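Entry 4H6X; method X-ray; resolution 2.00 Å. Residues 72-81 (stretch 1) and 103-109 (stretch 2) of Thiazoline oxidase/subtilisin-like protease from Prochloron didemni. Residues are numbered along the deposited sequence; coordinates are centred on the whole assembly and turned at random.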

ATOM      1  N   ASP A  72      24.618   2.669  -4.979  1.00 29.32           N
ATOM      2  CA  ASP A  72      24.163   2.424  -3.611  1.00 28.32           C
ATOM      3  C   ASP A  72      22.951   1.478  -3.580  1.00 26.94           C
ATOM      4  O   ASP A  72      22.923   0.529  -2.794  1.00 25.29           O
ATOM      5  CB  ASP A  72      23.881   3.735  -2.885  1.00 28.79           C
ATOM      6  CG  ASP A  72      25.132   4.351  -2.291  1.00 31.26           C
ATOM      7  OD1 ASP A  72      26.245   3.910  -2.650  1.00 34.86           O
ATOM      8  OD2 ASP A  72      25.008   5.263  -1.453  1.00 29.54           O
ATOM      9  N   TYR A  73      21.981   1.704  -4.457  1.00 27.48           N
ATOM     10  CA  TYR A  73      20.847   0.784  -4.541  1.00 29.93           C
ATOM     11  C   TYR A  73      21.307  -0.628  -4.925  1.00 30.64           C
ATOM     12  O   TYR A  73      20.871  -1.606  -4.322  1.00 28.64           O
ATOM     13  CB  TYR A  73      19.773   1.303  -5.496  1.00 30.65           C
ATOM     14  CG  TYR A  73      18.945   2.455  -4.934  1.00 33.01           C
ATOM     15  CD1 TYR A  73      18.132   2.280  -3.803  1.00 31.89           C
ATOM     16  CD2 TYR A  73      18.964   3.715  -5.542  1.00 33.78           C
ATOM     17  CE1 TYR A  73      17.371   3.329  -3.300  1.00 33.30           C
ATOM     18  CE2 TYR A  73      18.206   4.773  -5.043  1.00 35.09           C
ATOM     19  CZ  TYR A  73      17.408   4.575  -3.926  1.00 35.50           C
ATOM     20  OH  TYR A  73      16.650   5.623  -3.427  1.00 37.63           O
ATOM     21  N   ALA A  74      22.222  -0.722  -5.899  1.00 30.36           N
ATOM     22  CA  ALA A  74      22.732  -2.022  -6.365  1.00 29.69           C
ATOM     23  C   ALA A  74      23.403  -2.784  -5.246  1.00 28.91           C
ATOM     24  O   ALA A  74      23.252  -3.996  -5.150  1.00 31.16           O
ATOM     25  CB  ALA A  74      23.684  -1.853  -7.552  1.00 28.67           C
ATOM     26  N   ALA A  75      24.137  -2.067  -4.395  1.00 27.35           N
ATOM     27  CA  ALA A  75      24.771  -2.662  -3.234  1.00 25.50           C
ATOM     28  C   ALA A  75      23.736  -3.248  -2.266  1.00 26.54           C
ATOM     29  O   ALA A  75      23.879  -4.374  -1.789  1.00 25.01           O
ATOM     30  CB  ALA A  75      25.651  -1.640  -2.534  1.00 24.59           C
ATOM     31  N   PHE A  76      22.699  -2.470  -1.958  1.00 26.88           N
ATOM     32  CA  PHE A  76      21.606  -2.960  -1.109  1.00 24.81           C
ATOM     33  C   PHE A  76      20.950  -4.185  -1.744  1.00 24.97           C
ATOM     34  O   PHE A  76      20.667  -5.166  -1.066  1.00 25.57           O
ATOM     35  CB  PHE A  76      20.566  -1.847  -0.916  1.00 26.48           C
ATOM     36  CG  PHE A  76      19.414  -2.228  -0.032  1.00 25.64           C
ATOM     37  CD1 PHE A  76      19.459  -1.980   1.333  1.00 27.85           C
ATOM     38  CD2 PHE A  76      18.279  -2.811  -0.568  1.00 27.24           C
ATOM     39  CE1 PHE A  76      18.389  -2.324   2.162  1.00 27.76           C
ATOM     40  CE2 PHE A  76      17.199  -3.153   0.247  1.00 29.29           C
ATOM     41  CZ  PHE A  76      17.268  -2.923   1.616  1.00 27.73           C
ATOM     42  N   GLN A  77      20.695  -4.113  -3.045  1.00 25.93           N
ATOM     43  CA  GLN A  77      19.976  -5.184  -3.726  1.00 28.53           C
ATOM     44  C   GLN A  77      20.785  -6.472  -3.848  1.00 29.48           C
ATOM     45  O   GLN A  77      20.214  -7.560  -3.797  1.00 29.84           O
ATOM     46  CB  GLN A  77      19.442  -4.712  -5.074  1.00 27.56           C
ATOM     47  CG  GLN A  77      18.342  -3.677  -4.895  1.00 28.84           C
ATOM     48  CD  GLN A  77      18.021  -2.916  -6.156  1.00 28.82           C
ATOM     49  OE1 GLN A  77      18.390  -3.326  -7.261  1.00 30.37           O
ATOM     50  NE2 GLN A  77      17.319  -1.791  -6.005  1.00 28.90           N
ATOM     51  N   SER A  78      22.107  -6.341  -3.993  1.00 29.15           N
ATOM     52  CA  SER A  78      23.006  -7.504  -3.979  1.00 30.65           C
ATOM     53  C   SER A  78      22.983  -8.218  -2.634  1.00 29.82           C
ATOM     54  O   SER A  78      22.881  -9.446  -2.580  1.00 30.93           O
ATOM     55  CB  SER A  78      24.455  -7.112  -4.341  1.00 30.51           C
ATOM     56  OG  SER A  78      25.348  -8.131  -3.910  1.00 30.15           O
ATOM     57  N   ILE A  79      23.063  -7.446  -1.556  1.00 29.08           N
ATOM     58  CA  ILE A  79      22.957  -7.987  -0.197  1.00 30.92           C
ATOM     59  C   ILE A  79      21.618  -8.712   0.046  1.00 33.02           C
ATOM     60  O   ILE A  79      21.595  -9.784   0.653  1.00 32.71           O
ATOM     61  CB  ILE A  79      23.211  -6.886   0.862  1.00 30.59           C
ATOM     62  CG1 ILE A  79      24.689  -6.460   0.815  1.00 30.43           C
ATOM     63  CG2 ILE A  79      22.861  -7.361   2.265  1.00 31.91           C
ATOM     64  CD1 ILE A  79      24.983  -5.115   1.453  1.00 27.55           C
ATOM     65  N   ARG A  80      20.515  -8.141  -0.443  1.00 32.95           N
ATOM     66  CA  ARG A  80      19.211  -8.806  -0.337  1.00 34.25           C
ATOM     67  C   ARG A  80      19.202 -10.107  -1.152  1.00 34.39           C
ATOM     68  O   ARG A  80      18.798 -11.150  -0.649  1.00 32.96           O
ATOM     69  CB  ARG A  80      18.094  -7.885  -0.821  1.00 33.61           C
ATOM     70  CG  ARG A  80      16.743  -8.568  -0.970  1.00 35.36           C
ATOM     71  CD  ARG A  80      15.851  -7.722  -1.857  1.00 38.07           C
ATOM     72  NE  ARG A  80      15.174  -6.727  -1.065  1.00 36.50           N
ATOM     73  CZ  ARG A  80      14.733  -5.546  -1.493  1.00 32.89           C
ATOM     74  NH1 ARG A  80      14.913  -5.118  -2.740  1.00 28.50           N
ATOM     75  NH2 ARG A  80      14.122  -4.779  -0.615  1.00 30.16           N
ATOM     76  N   ASP A  81      19.643 -10.023  -2.404  1.00 37.13           N
ATOM     77  CA  ASP A  81      19.722 -11.188  -3.302  1.00 38.61           C
ATOM     78  C   ASP A  81      20.567 -12.343  -2.741  1.00 38.89           C
ATOM     79  O   ASP A  81      20.296 -13.503  -3.034  1.00 39.79           O
ATOM     80  CB  ASP A  81      20.208 -10.766  -4.688  1.00 37.11           C
ATOM     81  CG  ASP A  81      19.185  -9.910  -5.434  1.00 38.76           C
ATOM     82  OD1 ASP A  81      18.020  -9.804  -4.974  1.00 38.41           O
ATOM     83  OD2 ASP A  81      19.541  -9.348  -6.495  1.00 37.37           O
ATOM     84  N   ARG A 103      17.863   5.376   4.392  1.00 26.08           N
ATOM     85  CA  ARG A 103      17.051   5.997   3.337  1.00 24.63           C
ATOM     86  C   ARG A 103      16.726   5.000   2.239  1.00 24.93           C
ATOM     87  O   ARG A 103      15.641   5.046   1.664  1.00 25.14           O
ATOM     88  CB  ARG A 103      17.756   7.202   2.708  1.00 24.78           C
ATOM     89  CG  ARG A 103      17.959   8.386   3.645  1.00 26.74           C
ATOM     90  CD  ARG A 103      18.781   9.470   2.948  1.00 28.57           C
ATOM     91  NE  ARG A 103      18.126   9.927   1.730  1.00 31.10           N
ATOM     92  CZ  ARG A 103      18.748  10.446   0.672  1.00 32.48           C
ATOM     93  NH1 ARG A 103      20.065  10.573   0.658  1.00 33.02           N
ATOM     94  NH2 ARG A 103      18.040  10.839  -0.380  1.00 31.78           N
ATOM     95  N   ILE A 104      17.668   4.107   1.930  1.00 25.81           N
ATOM     96  CA  ILE A 104      17.426   3.106   0.883  1.00 25.75           C
ATOM     97  C   ILE A 104      16.287   2.161   1.286  1.00 24.42           C
ATOM     98  O   ILE A 104      15.428   1.871   0.472  1.00 23.29           O
ATOM     99  CB  ILE A 104      18.707   2.330   0.501  1.00 26.18           C
ATOM    100  CG1 ILE A 104      19.648   3.236  -0.320  1.00 27.46           C
ATOM    101  CG2 ILE A 104      18.380   1.080  -0.315  1.00 26.39           C
ATOM    102  CD1 ILE A 104      21.068   2.714  -0.431  1.00 26.63           C
ATOM    103  N   VAL A 105      16.299   1.682   2.528  1.00 24.16           N
ATOM    104  CA  VAL A 105      15.212   0.838   3.040  1.00 25.83           C
ATOM    105  C   VAL A 105      13.869   1.511   2.756  1.00 24.80           C
ATOM    106  O   VAL A 105      12.971   0.883   2.207  1.00 23.65           O
ATOM    107  CB  VAL A 105      15.352   0.509   4.549  1.00 26.20           C
ATOM    108  CG1 VAL A 105      14.100  -0.191   5.090  1.00 26.58           C
ATOM    109  CG2 VAL A 105      16.569  -0.370   4.807  1.00 25.59           C
ATOM    110  N   LEU A 106      13.757   2.792   3.113  1.00 26.99           N
ATOM    111  CA  LEU A 106      12.507   3.557   2.926  1.00 29.00           C
ATOM    112  C   LEU A 106      12.151   3.767   1.463  1.00 26.89           C
ATOM    113  O   LEU A 106      10.982   3.630   1.073  1.00 25.43           O
ATOM    114  CB  LEU A 106      12.588   4.917   3.635  1.00 31.18           C
ATOM    115  CG  LEU A 106      11.241   5.473   4.110  1.00 35.03           C
ATOM    116  CD1 LEU A 106      10.705   4.649   5.270  1.00 35.47           C
ATOM    117  CD2 LEU A 106      11.361   6.942   4.504  1.00 35.91           C
ATOM    118  N   ASN A 107      13.144   4.113   0.642  1.00 24.90           N
ATOM    119  CA  ASN A 107      12.869   4.373  -0.772  1.00 24.38           C
ATOM    120  C   ASN A 107      12.565   3.089  -1.519  1.00 25.12           C
ATOM    121  O   ASN A 107      11.699   3.058  -2.405  1.00 25.29           O
ATOM    122  CB  ASN A 107      14.027   5.110  -1.436  1.00 24.95           C
ATOM    123  CG  ASN A 107      14.263   6.477  -0.833  1.00 27.03           C
ATOM    124  OD1 ASN A 107      13.376   7.048  -0.192  1.00 26.37           O
ATOM    125  ND2 ASN A 107      15.466   7.017  -1.037  1.00 27.59           N
ATOM    126  N   ASP A 108      13.276   2.027  -1.141  1.00 24.09           N
ATOM    127  CA  ASP A 108      13.041   0.709  -1.714  1.00 25.99           C
ATOM    128  C   ASP A 108      11.598   0.271  -1.399  1.00 25.91           C
ATOM    129  O   ASP A 108      10.881  -0.225  -2.267  1.00 25.72           O
ATOM    130  CB  ASP A 108      14.043  -0.294  -1.131  1.00 26.35           C
ATOM    131  CG  ASP A 108      13.805  -1.703  -1.613  1.00 27.99           C
ATOM    132  OD1 ASP A 108      14.290  -2.027  -2.710  1.00 29.05           O
ATOM    133  OD2 ASP A 108      13.144  -2.483  -0.892  1.00 27.50           O
ATOM    134  N   HIS A 109      11.200   0.477  -0.147  1.00 25.62           N
ATOM    135  CA  HIS A 109       9.862   0.127   0.336  1.00 27.03           C
ATOM    136  C   HIS A 109       8.779   0.901  -0.441  1.00 26.24           C
ATOM    137  O   HIS A 109       7.767   0.335  -0.868  1.00 26.91           O
ATOM    138  CB  HIS A 109       9.808   0.419   1.836  1.00 26.69           C
ATOM    139  CG  HIS A 109       8.567  -0.063   2.504  1.00 30.19           C
ATOM    140  ND1 HIS A 109       7.419   0.698   2.579  1.00 30.16           N
ATOM    141  CD2 HIS A 109       8.298  -1.220   3.153  1.00 29.72           C
ATOM    142  CE1 HIS A 109       6.489   0.021   3.229  1.00 31.43           C
ATOM    143  NE2 HIS A 109       6.998  -1.147   3.581  1.00 32.04           N
TER
HETATM  144  O   HOH W   1      16.846  -0.999  -3.170  1.00 33.54           O

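How do the two backbones meet? Both stretches are helical, and their axes cross almost at right angles, 82° between their N-to-C directions, with a closest approach of 10.7 Å. Within each stretch, i+4-to-i hydrogen bonds pair backbone N-H groups with carbonyl oxygens, such as Phe76 N to Asp72 O at 3.1 Å and Asp108 N to Ile104 O at 2.7 Å. All the hydrogen bonds between the two stretches are made by side chains.

What fills the space at the crossing? Ile104 points toward the first helix and lies between Tyr73 and Phe76. Its CG2 sits over one face of the Phe76 ring, 3.8 Å from the ring centroid, in a CH-pi contact, and the same Ile104 CG2 is 3.7 Å from Tyr73 CD1. Val105 CG2 adds an apolar contact to Phe76 CE1 at 3.8 Å, although its CA-to-CB bond points away.

What does the hydroxyl of the buried Tyr73 accept? Asn107 ND2 donates to Tyr73 OH at 3.0 Å, so the hydroxyl oxygen serves as acceptor. Asn107 ND2 and Asn107 OD1 also have hydrogen-bonding partners elsewhere in the structure, leaving neither end of this buried amide unpaired.

What answers the buried charge of Asp108? Arg80 reaches it with two nitrogens: Arg80 NH2 donates to Asp108 OD2 at a short 2.5 Å, and Arg80 NH1 to Asp108 OD1 at 3.2 Å. This two-pronged salt bridge engages both carboxylate oxygens, with Asp108 OD2 near the guanidinium plane, where the N-H groups point.

Does Gln77 bond to Asp108 as well? It does so through water 1, which accepts from Gln77 NE2 at 3.0 Å and donates to Asp108 OD1 at 2.8 Å. Asp108 OD1 thus accepts from both Arg80 and the water, while the direct separation of Gln77 NE2 and Asp108 OD1 is 4.5 Å.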